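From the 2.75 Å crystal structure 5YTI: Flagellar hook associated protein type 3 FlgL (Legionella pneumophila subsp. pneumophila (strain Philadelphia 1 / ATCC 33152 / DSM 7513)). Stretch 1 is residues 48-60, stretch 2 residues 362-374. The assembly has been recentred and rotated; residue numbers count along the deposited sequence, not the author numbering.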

ATOM      1  N   GLN A  48       6.206  51.542   7.964  1.00125.54           N
ATOM      2  CA  GLN A  48       4.726  51.487   8.106  1.00127.88           C
ATOM      3  C   GLN A  48       4.042  51.462   6.747  1.00123.28           C
ATOM      4  O   GLN A  48       3.516  50.426   6.360  1.00131.17           O
ATOM      5  CB  GLN A  48       4.175  52.639   8.961  1.00134.01           C
ATOM      6  CG  GLN A  48       2.687  52.500   9.304  1.00136.07           C
ATOM      7  CD  GLN A  48       2.349  51.214  10.064  1.00139.33           C
ATOM      8  OE1 GLN A  48       1.216  50.734  10.014  1.00135.96           O
ATOM      9  NE2 GLN A  48       3.336  50.655  10.767  1.00145.95           N
ATOM     10  N   ILE A  49       4.044  52.575   6.018  1.00114.36           N
ATOM     11  CA  ILE A  49       3.393  52.596   4.709  1.00110.26           C
ATOM     12  C   ILE A  49       4.141  51.748   3.679  1.00108.31           C
ATOM     13  O   ILE A  49       3.509  51.065   2.891  1.00110.12           O
ATOM     14  CB  ILE A  49       3.193  54.021   4.158  1.00113.44           C
ATOM     15  CG1 ILE A  49       2.223  54.013   2.967  1.00109.10           C
ATOM     16  CG2 ILE A  49       4.527  54.649   3.762  1.00120.48           C
ATOM     17  CD1 ILE A  49       1.901  55.398   2.460  1.00109.23           C
ATOM     18  N   GLU A  50       5.470  51.775   3.677  1.00110.28           N
ATOM     19  CA  GLU A  50       6.233  50.904   2.773  1.00113.31           C
ATOM     20  C   GLU A  50       6.035  49.439   3.195  1.00111.56           C
ATOM     21  O   GLU A  50       6.144  48.535   2.367  1.00110.71           O
ATOM     22  CB  GLU A  50       7.729  51.293   2.733  1.00118.73           C
ATOM     23  CG  GLU A  50       8.623  50.443   1.817  1.00122.74           C
ATOM     24  CD  GLU A  50       8.222  50.473   0.337  1.00124.69           C
ATOM     25  OE1 GLU A  50       7.950  51.572  -0.212  1.00124.54           O
ATOM     26  OE2 GLU A  50       8.188  49.387  -0.291  1.00123.47           O
ATOM     27  N   LEU A  51       5.739  49.221   4.479  1.00111.86           N
ATOM     28  CA  LEU A  51       5.434  47.881   5.011  1.00112.82           C
ATOM     29  C   LEU A  51       4.085  47.351   4.511  1.00108.40           C
ATOM     30  O   LEU A  51       3.990  46.216   4.065  1.00101.20           O
ATOM     31  CB  LEU A  51       5.456  47.860   6.550  1.00114.97           C
ATOM     32  CG  LEU A  51       6.798  47.508   7.200  1.00119.40           C
ATOM     33  CD1 LEU A  51       6.659  47.630   8.716  1.00120.79           C
ATOM     34  CD2 LEU A  51       7.303  46.124   6.773  1.00116.22           C
ATOM     35  N   ILE A  52       3.054  48.183   4.584  1.00107.43           N
ATOM     36  CA  ILE A  52       1.756  47.843   4.032  1.00101.98           C
ATOM     37  C   ILE A  52       1.823  47.671   2.515  1.00100.40           C
ATOM     38  O   ILE A  52       1.402  46.644   1.998  1.00 98.87           O
ATOM     39  CB  ILE A  52       0.725  48.899   4.366  1.00102.59           C
ATOM     40  CG1 ILE A  52       0.563  49.012   5.872  1.00105.88           C
ATOM     41  CG2 ILE A  52      -0.606  48.486   3.785  1.00105.80           C
ATOM     42  CD1 ILE A  52      -0.278  50.194   6.282  1.00107.56           C
ATOM     43  N   LYS A  53       2.359  48.655   1.799  1.00100.69           N
ATOM     44  CA  LYS A  53       2.706  48.451   0.383  1.00103.59           C
ATOM     45  C   LYS A  53       3.236  46.992   0.153  1.00102.93           C
ATOM     46  O   LYS A  53       2.707  46.278  -0.709  1.00 98.36           O
ATOM     47  CB  LYS A  53       3.712  49.530  -0.110  1.00106.11           C
ATOM     48  CG  LYS A  53       3.809  49.739  -1.629  1.00108.31           C
ATOM     49  CD  LYS A  53       4.482  51.083  -1.994  1.00112.22           C
ATOM     50  CE  LYS A  53       5.949  50.989  -2.451  1.00112.74           C
ATOM     51  N   GLN A  54       4.243  46.542   0.922  1.00103.11           N
ATOM     52  CA  GLN A  54       4.858  45.203   0.697  1.00101.19           C
ATOM     53  C   GLN A  54       3.954  44.058   1.196  1.00 97.85           C
ATOM     54  O   GLN A  54       4.158  42.915   0.797  1.00 95.46           O
ATOM     55  CB  GLN A  54       6.291  45.081   1.291  1.00100.45           C
ATOM     56  CG  GLN A  54       7.191  44.091   0.540  1.00 98.40           C
ATOM     57  N   ARG A  55       2.971  44.375   2.050  1.00 97.24           N
ATOM     58  CA  ARG A  55       1.985  43.395   2.559  1.00 98.70           C
ATOM     59  C   ARG A  55       0.981  43.134   1.455  1.00 98.15           C
ATOM     60  O   ARG A  55       0.693  41.999   1.095  1.00 96.14           O
ATOM     61  CB  ARG A  55       1.235  43.913   3.809  1.00101.69           C
ATOM     62  CG  ARG A  55       0.667  42.813   4.717  1.00107.56           C
ATOM     63  CD  ARG A  55      -0.298  43.284   5.825  1.00112.19           C
ATOM     64  NE  ARG A  55       0.140  44.463   6.587  1.00118.23           N
ATOM     65  CZ  ARG A  55       1.078  44.488   7.544  1.00122.93           C
ATOM     66  NH1 ARG A  55       1.743  43.389   7.907  1.00121.19           N
ATOM     67  NH2 ARG A  55       1.366  45.649   8.137  1.00126.99           N
ATOM     68  N   ILE A  56       0.455  44.215   0.906  1.00 96.72           N
ATOM     69  CA  ILE A  56      -0.401  44.123  -0.246  1.00 91.53           C
ATOM     70  C   ILE A  56       0.341  43.420  -1.394  1.00 90.61           C
ATOM     71  O   ILE A  56      -0.271  42.640  -2.103  1.00 95.32           O
ATOM     72  CB  ILE A  56      -0.920  45.510  -0.640  1.00 90.30           C
ATOM     73  CG1 ILE A  56      -1.748  46.102   0.499  1.00 89.09           C
ATOM     74  CG2 ILE A  56      -1.766  45.446  -1.894  1.00 90.28           C
ATOM     75  CD1 ILE A  56      -1.847  47.605   0.385  1.00 89.50           C
ATOM     76  N   ASN A  57       1.641  43.644  -1.576  1.00 91.01           N
ATOM     77  CA  ASN A  57       2.370  42.913  -2.622  1.00 94.63           C
ATOM     78  C   ASN A  57       2.398  41.411  -2.293  1.00 95.76           C
ATOM     79  O   ASN A  57       2.261  40.556  -3.187  1.00 93.05           O
ATOM     80  CB  ASN A  57       3.798  43.438  -2.810  1.00 99.32           C
ATOM     81  CG  ASN A  57       3.845  44.768  -3.531  1.00102.28           C
ATOM     82  OD1 ASN A  57       3.113  44.973  -4.494  1.00104.55           O
ATOM     83  ND2 ASN A  57       4.719  45.677  -3.076  1.00103.22           N
ATOM     84  N   ASN A  58       2.567  41.085  -1.012  1.00 95.41           N
ATOM     85  CA  ASN A  58       2.476  39.681  -0.564  1.00 96.38           C
ATOM     86  C   ASN A  58       1.073  39.085  -0.864  1.00 93.67           C
ATOM     87  O   ASN A  58       0.971  37.985  -1.424  1.00 93.48           O
ATOM     88  CB  ASN A  58       2.852  39.537   0.936  1.00 96.28           C
ATOM     89  CG  ASN A  58       4.353  39.603   1.168  1.00 98.24           C
ATOM     90  OD1 ASN A  58       5.120  39.043   0.396  1.00104.11           O
ATOM     91  ND2 ASN A  58       4.777  40.290   2.218  1.00 93.54           N
ATOM     92  N   ILE A  59       0.016  39.830  -0.521  1.00 88.30           N
ATOM     93  CA  ILE A  59      -1.368  39.394  -0.723  1.00 86.14           C
ATOM     94  C   ILE A  59      -1.708  39.084  -2.180  1.00 89.63           C
ATOM     95  O   ILE A  59      -2.441  38.142  -2.458  1.00 92.37           O
ATOM     96  CB  ILE A  59      -2.374  40.436  -0.214  1.00 82.84           C
ATOM     97  CG1 ILE A  59      -2.313  40.525   1.302  1.00 84.34           C
ATOM     98  CG2 ILE A  59      -3.786  40.063  -0.649  1.00 83.07           C
ATOM     99  CD1 ILE A  59      -3.287  41.528   1.894  1.00 86.79           C
ATOM    100  N   GLU A  60      -1.194  39.872  -3.117  1.00 92.99           N
ATOM    101  CA  GLU A  60      -1.473  39.628  -4.533  1.00 93.48           C
ATOM    102  C   GLU A  60      -0.898  38.286  -4.959  1.00 94.55           C
ATOM    103  O   GLU A  60      -1.485  37.587  -5.796  1.00 99.98           O
ATOM    104  CB  GLU A  60      -0.905  40.760  -5.394  1.00 93.37           C
ATOM    105  CG  GLU A  60      -1.646  42.075  -5.204  1.00 92.09           C
ATOM    106  CD  GLU A  60      -0.811  43.285  -5.548  1.00 92.37           C
ATOM    107  OE1 GLU A  60       0.382  43.122  -5.885  1.00 93.56           O
ATOM    108  OE2 GLU A  60      -1.350  44.406  -5.464  1.00 90.55           O
ATOM    109  N   TYR A 362      -7.840  40.137   5.249  1.00116.87           N
ATOM    110  CA  TYR A 362      -6.495  40.694   5.523  1.00114.03           C
ATOM    111  C   TYR A 362      -6.154  41.872   4.585  1.00112.03           C
ATOM    112  O   TYR A 362      -5.179  42.587   4.800  1.00117.79           O
ATOM    113  CB  TYR A 362      -5.452  39.556   5.388  1.00115.26           C
ATOM    114  CG  TYR A 362      -4.014  39.825   5.848  1.00121.20           C
ATOM    115  CD1 TYR A 362      -3.737  40.582   6.993  1.00124.96           C
ATOM    116  CD2 TYR A 362      -2.923  39.268   5.158  1.00121.26           C
ATOM    117  CE1 TYR A 362      -2.427  40.808   7.409  1.00126.02           C
ATOM    118  CE2 TYR A 362      -1.615  39.485   5.571  1.00122.12           C
ATOM    119  CZ  TYR A 362      -1.375  40.253   6.696  1.00125.30           C
ATOM    120  OH  TYR A 362      -0.088  40.468   7.113  1.00124.33           O
ATOM    121  N   LEU A 363      -6.956  42.060   3.541  1.00107.83           N
ATOM    122  CA  LEU A 363      -6.862  43.227   2.656  1.00103.08           C
ATOM    123  C   LEU A 363      -7.883  44.288   3.080  1.00101.19           C
ATOM    124  O   LEU A 363      -7.557  45.468   3.194  1.00 97.01           O
ATOM    125  CB  LEU A 363      -7.149  42.782   1.226  1.00102.61           C
ATOM    126  CG  LEU A 363      -7.110  43.792   0.088  1.00 99.43           C
ATOM    127  CD1 LEU A 363      -5.669  44.014  -0.326  1.00 97.01           C
ATOM    128  CD2 LEU A 363      -7.957  43.275  -1.076  1.00100.69           C
ATOM    129  N   ASP A 364      -9.126  43.862   3.308  1.00102.39           N
ATOM    130  CA  ASP A 364     -10.143  44.755   3.834  1.00104.59           C
ATOM    131  C   ASP A 364      -9.526  45.437   5.089  1.00109.10           C
ATOM    132  O   ASP A 364      -9.785  46.625   5.329  1.00109.32           O
ATOM    133  CB  ASP A 364     -11.480  44.023   4.153  1.00106.55           C
ATOM    134  CG  ASP A 364     -12.354  43.651   2.878  1.00107.53           C
ATOM    135  OD1 ASP A 364     -11.983  43.877   1.698  1.00106.81           O
ATOM    136  OD2 ASP A 364     -13.458  43.089   3.077  1.00107.22           O
ATOM    137  N   ILE A 365      -8.688  44.710   5.853  1.00108.70           N
ATOM    138  CA  ILE A 365      -7.969  45.296   7.015  1.00107.49           C
ATOM    139  C   ILE A 365      -6.807  46.226   6.647  1.00104.85           C
ATOM    140  O   ILE A 365      -6.587  47.227   7.315  1.00105.56           O
ATOM    141  CB  ILE A 365      -7.402  44.222   7.978  1.00111.29           C
ATOM    142  CG1 ILE A 365      -8.542  43.555   8.757  1.00117.13           C
ATOM    143  CG2 ILE A 365      -6.401  44.841   8.964  1.00109.46           C
ATOM    144  CD1 ILE A 365      -8.105  42.761   9.980  1.00119.15           C
ATOM    145  N   SER A 366      -6.037  45.885   5.620  1.00101.47           N
ATOM    146  CA  SER A 366      -4.951  46.760   5.171  1.00 97.48           C
ATOM    147  C   SER A 366      -5.490  48.021   4.509  1.00 96.90           C
ATOM    148  O   SER A 366      -4.856  49.069   4.566  1.00102.41           O
ATOM    149  CB  SER A 366      -4.010  46.033   4.199  1.00 96.78           C
ATOM    150  OG  SER A 366      -3.308  44.968   4.836  1.00 96.48           O
ATOM    151  N   ALA A 367      -6.643  47.931   3.860  1.00 95.19           N
ATOM    152  CA  ALA A 367      -7.233  49.122   3.273  1.00 97.33           C
ATOM    153  C   ALA A 367      -7.595  50.117   4.370  1.00 98.12           C
ATOM    154  O   ALA A 367      -7.427  51.325   4.203  1.00102.50           O
ATOM    155  CB  ALA A 367      -8.464  48.771   2.457  1.00100.17           C
ATOM    156  N   ALA A 368      -8.087  49.604   5.494  1.00 97.92           N
ATOM    157  CA  ALA A 368      -8.533  50.453   6.588  1.00100.58           C
ATOM    158  C   ALA A 368      -7.354  51.054   7.364  1.00102.55           C
ATOM    159  O   ALA A 368      -7.444  52.180   7.851  1.00104.36           O
ATOM    160  CB  ALA A 368      -9.465  49.690   7.515  1.00 99.91           C
ATOM    161  N   THR A 369      -6.257  50.303   7.472  1.00104.28           N
ATOM    162  CA  THR A 369      -4.988  50.838   7.997  1.00104.61           C
ATOM    163  C   THR A 369      -4.486  52.000   7.096  1.00106.14           C
ATOM    164  O   THR A 369      -3.939  52.981   7.610  1.00110.96           O
ATOM    165  CB  THR A 369      -3.898  49.722   8.182  1.00101.20           C
ATOM    166  OG1 THR A 369      -4.394  48.683   9.030  1.00 97.84           O
ATOM    167  CG2 THR A 369      -2.636  50.258   8.840  1.00103.05           C
ATOM    168  N   LEU A 370      -4.691  51.918   5.777  1.00103.37           N
ATOM    169  CA  LEU A 370      -4.352  53.052   4.900  1.00107.28           C
ATOM    170  C   LEU A 370      -5.293  54.245   5.109  1.00107.47           C
ATOM    171  O   LEU A 370      -4.803  55.348   5.294  1.00108.68           O
ATOM    172  CB  LEU A 370      -4.323  52.654   3.415  1.00108.62           C
ATOM    173  CG  LEU A 370      -3.162  51.789   2.897  1.00108.07           C
ATOM    174  CD1 LEU A 370      -3.391  51.488   1.428  1.00107.14           C
ATOM    175  CD2 LEU A 370      -1.799  52.440   3.086  1.00109.76           C
ATOM    176  N   LYS A 371      -6.618  54.024   5.080  1.00107.35           N
ATOM    177  CA  LYS A 371      -7.604  55.094   5.348  1.00108.96           C
ATOM    178  C   LYS A 371      -7.313  55.807   6.681  1.00114.51           C
ATOM    179  O   LYS A 371      -7.236  57.033   6.707  1.00113.58           O
ATOM    180  CB  LYS A 371      -9.046  54.564   5.327  1.00103.68           C
ATOM    181  N   LYS A 372      -7.118  55.032   7.761  1.00122.11           N
ATOM    182  CA  LYS A 372      -6.817  55.547   9.130  1.00124.76           C
ATOM    183  C   LYS A 372      -5.389  56.089   9.318  1.00128.99           C
ATOM    184  O   LYS A 372      -5.089  56.727  10.331  1.00138.18           O
ATOM    185  CB  LYS A 372      -7.068  54.458  10.198  1.00121.97           C
ATOM    186  N   LEU A 373      -4.508  55.813   8.360  1.00131.85           N
ATOM    187  CA  LEU A 373      -3.130  56.307   8.390  1.00133.81           C
ATOM    188  C   LEU A 373      -2.973  57.531   7.509  1.00134.15           C
ATOM    189  O   LEU A 373      -2.146  58.396   7.778  1.00137.33           O
ATOM    190  CB  LEU A 373      -2.168  55.231   7.901  1.00134.30           C
ATOM    191  CG  LEU A 373      -0.679  55.558   7.951  1.00135.91           C
ATOM    192  CD1 LEU A 373      -0.171  55.541   9.388  1.00137.64           C
ATOM    193  CD2 LEU A 373       0.077  54.559   7.092  1.00136.85           C
ATOM    194  N   ARG A 374      -3.759  57.591   6.444  1.00134.15           N
ATOM    195  CA  ARG A 374      -3.772  58.763   5.596  1.00140.07           C
ATOM    196  C   ARG A 374      -4.577  59.890   6.257  1.00146.05           C
ATOM    197  O   ARG A 374      -4.478  61.048   5.843  1.00150.68           O
ATOM    198  CB  ARG A 374      -4.351  58.429   4.226  1.00140.43           C
ATOM    199  CG  ARG A 374      -4.008  59.442   3.150  1.00140.29           C
ATOM    200  CD  ARG A 374      -5.104  59.498   2.100  1.00144.18           C
ATOM    201  NE  ARG A 374      -4.952  60.646   1.203  1.00148.44           N
ATOM    202  CZ  ARG A 374      -5.358  61.895   1.464  1.00149.00           C
ATOM    203  NH1 ARG A 374      -5.176  62.845   0.560  1.00147.31           N
ATOM    204  NH2 ARG A 374      -5.946  62.210   2.615  1.00152.09           N
TER

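Antiparallel helices commonly pack through one stripe of side chains each, and this pair from FlgL illustrates how rotamer choice fits the stripes together. The axes run at 160° and approach to 10.7 Å, burying 606 Å² between the stretches. No hydrogen bond crosses; apolar contact does most of the work.

The first helix contributes Ile 49, Ile 52, Ile 56 and Ile 59, spaced three or four residues apart so that they recur along one side. Ile 52 and Ile 59, both buried, point their CA-to-CB bonds toward the partner. Each combines an m chi1 with a t chi2, an extended arrangement that carries CD1 well out from the backbone: in Ile 52 it lies 3.5 Å from Thr 369 CG2, and in Ile 59 it lies 4.0 Å from Tyr 362 CD2 and 4.1 Å from Leu 363 CD1. Ile 56 starts sideways, but the same m, t conformation brings its end nearer, with CD1 4.3 Å from Leu 370 CD1. Leu 370 answers in kind: its CA-to-CB bond is also sideways, and m, t angles carry its methyls inward, CD2 lying 4.2 Å from Ile 52 CG2. Leu 363 and Leu 373 adopt t, p instead; CD2 of Leu 373 comes 4.0 Å from Gln 48 CG.

Between these larger groups, Ser 366 suits the close approach beside Ile 52, where the CA atoms of the two residues are 6.9 Å apart. Its m rotamer turns OG back to donate to Tyr 362 O at 3.0 Å, satisfying a buried hydroxyl within its own helix. Thr 369, also m, donates OG1 to Ile 365 O at 3.1 Å, leaving CG2 to meet Ile 52. Arg 55 starts toward the partner through t, t angles, bringing CD to 3.1 Å from Tyr 362 OH, and its m chi3 then turns the guanidinium back; this is a close carbon–oxygen contact, not a hydrogen bond.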